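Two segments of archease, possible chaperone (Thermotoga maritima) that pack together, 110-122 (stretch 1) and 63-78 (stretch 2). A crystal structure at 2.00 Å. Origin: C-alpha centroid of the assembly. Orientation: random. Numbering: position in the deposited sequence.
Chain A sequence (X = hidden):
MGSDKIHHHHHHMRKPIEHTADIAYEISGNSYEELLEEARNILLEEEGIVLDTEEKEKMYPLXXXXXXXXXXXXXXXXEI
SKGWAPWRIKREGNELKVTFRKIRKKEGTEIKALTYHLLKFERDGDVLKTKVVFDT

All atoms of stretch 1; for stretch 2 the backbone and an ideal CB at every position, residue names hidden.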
# COMPACT_ATOMS: atom_id res chain seq x y z
N GLU A 110 6.36 -10.52 -3.23
CA GLU A 110 6.64 -9.19 -3.76
C GLU A 110 5.37 -8.57 -4.35
O GLU A 110 4.74 -9.16 -5.22
CB GLU A 110 7.69 -9.28 -4.86
CG GLU A 110 8.94 -10.07 -4.48
CD GLU A 110 8.88 -11.52 -4.97
OE1 GLU A 110 7.99 -12.29 -4.51
OE2 GLU A 110 9.72 -11.88 -5.83
N ILE A 111 4.99 -7.38 -3.88
CA ILE A 111 3.82 -6.73 -4.41
C ILE A 111 4.26 -5.78 -5.52
O ILE A 111 5.13 -4.92 -5.30
CB ILE A 111 3.05 -5.95 -3.31
CG1 ILE A 111 2.38 -6.94 -2.35
CG2 ILE A 111 2.02 -5.02 -3.93
CD1 ILE A 111 1.67 -6.29 -1.15
N LYS A 112 3.68 -5.95 -6.70
CA LYS A 112 4.00 -5.14 -7.86
C LYS A 112 3.28 -3.80 -7.92
O LYS A 112 3.82 -2.81 -8.42
CB LYS A 112 3.66 -5.90 -9.15
CG LYS A 112 4.47 -7.17 -9.38
CD LYS A 112 4.04 -7.83 -10.67
CE LYS A 112 4.72 -9.18 -10.87
NZ LYS A 112 4.07 -9.93 -11.99
N ALA A 113 2.05 -3.78 -7.44
CA ALA A 113 1.29 -2.55 -7.48
C ALA A 113 -0.06 -2.66 -6.79
O ALA A 113 -0.59 -3.76 -6.59
CB ALA A 113 1.03 -2.15 -8.95
N LEU A 114 -0.59 -1.50 -6.44
CA LEU A 114 -1.94 -1.42 -5.92
C LEU A 114 -2.70 -1.12 -7.21
O LEU A 114 -2.29 -0.24 -7.98
CB LEU A 114 -2.12 -0.25 -4.95
CG LEU A 114 -3.59 0.03 -4.60
CD1 LEU A 114 -4.21 -1.17 -3.85
CD2 LEU A 114 -3.65 1.29 -3.73
N THR A 115 -3.79 -1.85 -7.46
CA THR A 115 -4.60 -1.62 -8.66
C THR A 115 -5.80 -0.76 -8.31
O THR A 115 -6.03 -0.42 -7.14
CB THR A 115 -5.15 -2.95 -9.23
OG1 THR A 115 -6.13 -3.48 -8.33
CG2 THR A 115 -4.03 -3.97 -9.41
N TYR A 116 -6.59 -0.42 -9.32
CA TYR A 116 -7.81 0.33 -9.07
C TYR A 116 -8.98 -0.62 -8.84
O TYR A 116 -10.09 -0.18 -8.57
CB TYR A 116 -8.14 1.25 -10.25
CG TYR A 116 -7.56 2.64 -10.13
CD1 TYR A 116 -6.49 3.04 -10.92
CD2 TYR A 116 -8.09 3.55 -9.22
CE1 TYR A 116 -5.95 4.33 -10.81
CE2 TYR A 116 -7.56 4.83 -9.09
CZ TYR A 116 -6.49 5.21 -9.88
OH TYR A 116 -5.96 6.48 -9.74
N HIS A 117 -8.73 -1.92 -8.93
CA HIS A 117 -9.80 -2.92 -8.75
C HIS A 117 -10.49 -2.80 -7.40
O HIS A 117 -9.84 -2.91 -6.37
CB HIS A 117 -9.25 -4.35 -8.85
CG HIS A 117 -8.67 -4.70 -10.18
ND1 HIS A 117 -9.41 -4.65 -11.35
CD2 HIS A 117 -7.44 -5.13 -10.53
CE1 HIS A 117 -8.66 -5.04 -12.36
NE2 HIS A 117 -7.45 -5.33 -11.89
N LEU A 118 -11.80 -2.58 -7.43
CA LEU A 118 -12.60 -2.47 -6.22
C LEU A 118 -12.18 -1.35 -5.26
O LEU A 118 -12.62 -1.33 -4.11
CB LEU A 118 -12.60 -3.82 -5.48
CG LEU A 118 -13.04 -5.02 -6.35
CD1 LEU A 118 -12.92 -6.34 -5.57
CD2 LEU A 118 -14.48 -4.79 -6.83
N LEU A 119 -11.32 -0.44 -5.70
CA LEU A 119 -10.88 0.67 -4.85
C LEU A 119 -12.00 1.70 -4.81
O LEU A 119 -12.27 2.36 -5.81
CB LEU A 119 -9.61 1.31 -5.43
CG LEU A 119 -8.90 2.34 -4.55
CD1 LEU A 119 -8.68 1.75 -3.13
CD2 LEU A 119 -7.57 2.73 -5.19
N LYS A 120 -12.68 1.82 -3.67
CA LYS A 120 -13.80 2.75 -3.49
C LYS A 120 -14.04 2.98 -2.00
O LYS A 120 -14.44 2.05 -1.29
CB LYS A 120 -15.08 2.18 -4.12
CG LYS A 120 -16.33 3.04 -3.97
CD LYS A 120 -17.58 2.22 -4.34
CE LYS A 120 -18.86 3.06 -4.50
NZ LYS A 120 -19.34 3.69 -3.22
N PHE A 121 -13.79 4.19 -1.52
CA PHE A 121 -13.99 4.49 -0.11
C PHE A 121 -15.48 4.50 0.23
O PHE A 121 -16.29 5.09 -0.50
CB PHE A 121 -13.38 5.85 0.26
CG PHE A 121 -11.88 5.94 0.03
CD1 PHE A 121 -11.05 4.86 0.27
CD2 PHE A 121 -11.31 7.14 -0.39
CE1 PHE A 121 -9.67 4.97 0.12
CE2 PHE A 121 -9.93 7.25 -0.55
CZ PHE A 121 -9.11 6.17 -0.30
N GLU A 122 -15.84 3.83 1.32
CA GLU A 122 -17.24 3.79 1.74
C GLU A 122 -17.28 4.20 3.20
O GLU A 122 -16.46 3.73 3.99
CB GLU A 122 -17.83 2.38 1.64
CG GLU A 122 -17.77 1.74 0.27
CD GLU A 122 -18.48 0.40 0.23
OE1 GLU A 122 -18.46 -0.32 1.26
OE2 GLU A 122 -19.05 0.06 -0.83
N UNK A 63 -5.17 14.21 0.42
CA UNK A 63 -6.36 14.38 -0.41
C UNK A 63 -7.14 13.06 -0.26
O UNK A 63 -6.69 12.02 -0.72
CB UNK A 63 -6.01 14.69 -1.87
N UNK A 64 -8.30 13.12 0.37
CA UNK A 64 -9.06 11.91 0.60
C UNK A 64 -9.82 11.35 -0.60
O UNK A 64 -11.05 11.27 -0.62
CB UNK A 64 -10.06 12.17 1.73
N UNK A 65 -9.05 10.95 -1.61
CA UNK A 65 -9.61 10.39 -2.84
C UNK A 65 -8.90 9.09 -3.18
O UNK A 65 -7.76 8.85 -2.76
CB UNK A 65 -9.49 11.38 -4.00
N UNK A 66 -9.57 8.26 -3.97
CA UNK A 66 -8.98 6.98 -4.36
C UNK A 66 -7.75 7.23 -5.22
O UNK A 66 -6.77 6.48 -5.14
CB UNK A 66 -9.99 6.11 -5.11
N UNK A 67 -7.78 8.29 -6.03
CA UNK A 67 -6.64 8.61 -6.87
C UNK A 67 -5.40 8.94 -6.05
O UNK A 67 -4.31 8.45 -6.34
CB UNK A 67 -6.98 9.78 -7.79
N UNK A 68 -5.55 9.78 -5.02
CA UNK A 68 -4.40 10.14 -4.20
C UNK A 68 -3.91 8.90 -3.46
O UNK A 68 -2.71 8.72 -3.30
CB UNK A 68 -4.75 11.26 -3.22
N UNK A 69 -4.85 8.07 -3.02
CA UNK A 69 -4.51 6.84 -2.31
C UNK A 69 -3.66 5.94 -3.21
O UNK A 69 -2.61 5.44 -2.82
CB UNK A 69 -5.78 6.11 -1.86
N UNK A 70 -4.15 5.76 -4.43
CA UNK A 70 -3.48 4.97 -5.46
C UNK A 70 -2.07 5.50 -5.73
O UNK A 70 -1.10 4.73 -5.71
CB UNK A 70 -4.30 4.98 -6.75
N UNK A 71 -1.94 6.80 -5.99
CA UNK A 71 -0.63 7.39 -6.23
C UNK A 71 0.31 7.23 -5.05
O UNK A 71 1.50 6.99 -5.21
CB UNK A 71 -0.78 8.88 -6.57
N UNK A 72 -0.21 7.41 -3.85
CA UNK A 72 0.63 7.31 -2.65
C UNK A 72 1.14 5.89 -2.39
O UNK A 72 2.33 5.67 -2.17
CB UNK A 72 -0.15 7.80 -1.43
N UNK A 73 0.24 4.93 -2.38
CA UNK A 73 0.66 3.57 -2.09
C UNK A 73 1.59 3.06 -3.21
O UNK A 73 2.56 2.37 -2.95
CB UNK A 73 -0.56 2.66 -1.93
N UNK A 74 1.31 3.41 -4.47
CA UNK A 74 2.20 2.93 -5.52
C UNK A 74 3.55 3.59 -5.45
O UNK A 74 4.55 3.01 -5.86
CB UNK A 74 1.58 3.17 -6.90
N UNK A 75 3.61 4.80 -4.91
CA UNK A 75 4.90 5.43 -4.78
C UNK A 75 5.67 4.70 -3.68
O UNK A 75 6.87 4.52 -3.79
CB UNK A 75 4.76 6.92 -4.48
N UNK A 76 4.97 4.24 -2.65
CA UNK A 76 5.62 3.48 -1.58
C UNK A 76 6.21 2.17 -2.13
O UNK A 76 7.25 1.72 -1.68
CB UNK A 76 4.62 3.18 -0.46
N UNK A 77 5.50 1.55 -3.06
CA UNK A 77 5.98 0.32 -3.69
C UNK A 77 7.26 0.63 -4.50
O UNK A 77 8.18 -0.18 -4.54
CB UNK A 77 4.90 -0.28 -4.59
N UNK A 78 7.31 1.80 -5.12
CA UNK A 78 8.48 2.21 -5.90
C UNK A 78 9.62 2.36 -4.90
O UNK A 78 10.72 1.85 -5.12
CB UNK A 78 8.23 3.50 -6.68

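Positions 63 and 64 precede the helix and barely meet stretch 1, so polar residues suit them; they are Glu63 and Glu64. Position 65 has extended backbone angles just before the first helical turn, with its CB pointing away from stretch 1. A small acceptor, Ser, Thr, Asp or Asn, could cap the helix there. It is Thr65, whose OG1 accepts from the backbone N of residue 68 at 3.0 Å.

At 66 the CB lies 4.0 Å from Leu119 CG, near the Phe121 ring, and the backbone N of Phe121 needs an acceptor. A side chain with apolar methylenes and a terminal oxygen, Glu or Gln, fits both demands. Glu66 sets CG over the face of the Phe121 ring, a CH-pi contact, and OE2 accepts from Phe121 N at 2.8 Å.

The CB at 67 points away overall yet lies 4.0 Å from Tyr116 OH, a hydroxyl that a short polar side chain could reach. Asp67 bends back, and its OD1 accepts from Tyr116 OH at 2.7 Å. Position 68 faces away from stretch 1, which places no demand on it; it is Ala68.

Position 69 points toward stretch 1, its CB 3.7 Å from Phe121 CZ and Leu119 close by. A large apolar side chain is favored. Phe69 receives the edge of the Phe121 ring on its face, planes at 90°, and its CE1 meets Leu114 CD2 at 3.7 Å.

At 70 the CB again points toward stretch 1, between Tyr116 and Leu119, with Leu114 near. Leu or Met could fill this space, but an aromatic ring can also stack on the tyrosine. Phe70 does so: the two rings form an offset stack, centroids 4.0 Å apart and planes at 9°.

Positions 71 and 72 have CBs beyond reach of stretch 1 and tolerate many residues. Asp71 shares a water with Tyr116 OH, while Thr72 OG1 donates to Ala68 O, one turn back.

At 73 the CB lies 3.8 Å from Leu114 CD2, leaving room for a compact apolar residue such as Ala, Val or Ile; Val73 makes this contact.

Position 74 looks sideways at the strand, where Leu114 offers both N and O. An amide can answer both, which favors Asn or Gln. Asn74 OD1 accepts from Leu114 N at 2.8 Å, and its ND2 donates to Leu114 O at 3.0 Å.

Positions 75 and 76 are out of reach of stretch 1, which sets no preference there; they are Asp75 and Trp76. The CB at 77 points toward Ile111 and Ala113, inviting a branched aliphatic; Ile77 CD1 lies 3.6 Å from Ala113 CA. Position 78 points away, and is Leu78.

Stretch 2, residues 63-78: EETEDAFFDTVNDWIL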
# COMPACT_ATOMS: atom_id res chain seq x y z
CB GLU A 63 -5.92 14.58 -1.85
CG GLU A 63 -7.04 14.76 -2.83
CD GLU A 63 -6.51 14.76 -4.25
OE1 GLU A 63 -5.51 15.47 -4.49
OE2 GLU A 63 -7.09 14.04 -5.11
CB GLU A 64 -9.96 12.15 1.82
CG GLU A 64 -9.08 12.52 3.03
CD GLU A 64 -9.73 13.45 4.05
OE1 GLU A 64 -9.88 14.66 3.76
OE2 GLU A 64 -10.08 12.97 5.15
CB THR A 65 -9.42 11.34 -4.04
OG1 THR A 65 -8.02 11.39 -4.35
CG2 THR A 65 -9.95 12.74 -3.72
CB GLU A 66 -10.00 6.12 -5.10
CG GLU A 66 -11.12 5.60 -4.17
CD GLU A 66 -12.26 6.60 -4.01
OE1 GLU A 66 -12.15 7.73 -4.54
OE2 GLU A 66 -13.27 6.25 -3.36
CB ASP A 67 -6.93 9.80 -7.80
CG ASP A 67 -7.86 9.44 -8.95
OD1 ASP A 67 -7.94 8.25 -9.32
OD2 ASP A 67 -8.51 10.36 -9.50
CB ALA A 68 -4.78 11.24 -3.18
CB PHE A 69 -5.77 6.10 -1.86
CG PHE A 69 -5.50 4.91 -0.96
CD1 PHE A 69 -5.45 3.63 -1.48
CD2 PHE A 69 -5.35 5.09 0.42
CE1 PHE A 69 -5.28 2.51 -0.63
CE2 PHE A 69 -5.18 4.00 1.27
CZ PHE A 69 -5.15 2.69 0.74
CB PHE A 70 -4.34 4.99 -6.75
CG PHE A 70 -3.73 4.27 -7.92
CD1 PHE A 70 -2.80 4.91 -8.75
CD2 PHE A 70 -4.10 2.96 -8.20
CE1 PHE A 70 -2.23 4.24 -9.86
CE2 PHE A 70 -3.55 2.27 -9.30
CZ PHE A 70 -2.61 2.91 -10.13
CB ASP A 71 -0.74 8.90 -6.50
CG ASP A 71 -1.41 9.19 -7.82
OD1 ASP A 71 -1.53 8.26 -8.62
OD2 ASP A 71 -1.81 10.35 -8.04
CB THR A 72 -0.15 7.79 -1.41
OG1 THR A 72 -0.52 9.16 -1.60
CG2 THR A 72 0.69 7.68 -0.14
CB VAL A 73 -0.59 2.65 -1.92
CG1 VAL A 73 -0.18 1.20 -1.79
CG2 VAL A 73 -1.42 3.10 -0.69
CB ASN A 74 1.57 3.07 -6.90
CG ASN A 74 0.62 1.92 -7.20
OD1 ASN A 74 0.98 0.76 -7.00
ND2 ASN A 74 -0.59 2.22 -7.65
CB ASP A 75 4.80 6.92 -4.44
CG ASP A 75 6.15 7.59 -4.48
OD1 ASP A 75 6.70 7.95 -3.43
OD2 ASP A 75 6.69 7.68 -5.59
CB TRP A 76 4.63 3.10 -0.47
CG TRP A 76 4.11 4.24 0.35
CD1 TRP A 76 4.53 5.55 0.31
CD2 TRP A 76 3.05 4.19 1.31
NE1 TRP A 76 3.80 6.31 1.19
CE2 TRP A 76 2.88 5.49 1.82
CE3 TRP A 76 2.23 3.15 1.80
CZ2 TRP A 76 1.92 5.80 2.80
CZ3 TRP A 76 1.27 3.45 2.78
CH2 TRP A 76 1.13 4.77 3.26
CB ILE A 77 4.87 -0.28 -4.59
CG1 ILE A 77 3.78 -0.90 -3.69
CG2 ILE A 77 5.47 -1.33 -5.56
CD1 ILE A 77 2.40 -1.09 -4.35
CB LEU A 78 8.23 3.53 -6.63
CG LEU A 78 9.41 4.16 -7.42
CD1 LEU A 78 9.95 3.18 -8.50
CD2 LEU A 78 8.92 5.44 -8.09
O HOH W 1 -15.48 7.23 -2.94
O HOH W 2 -4.16 8.33 -9.84
O HOH W 3 3.51 -0.13 -8.74
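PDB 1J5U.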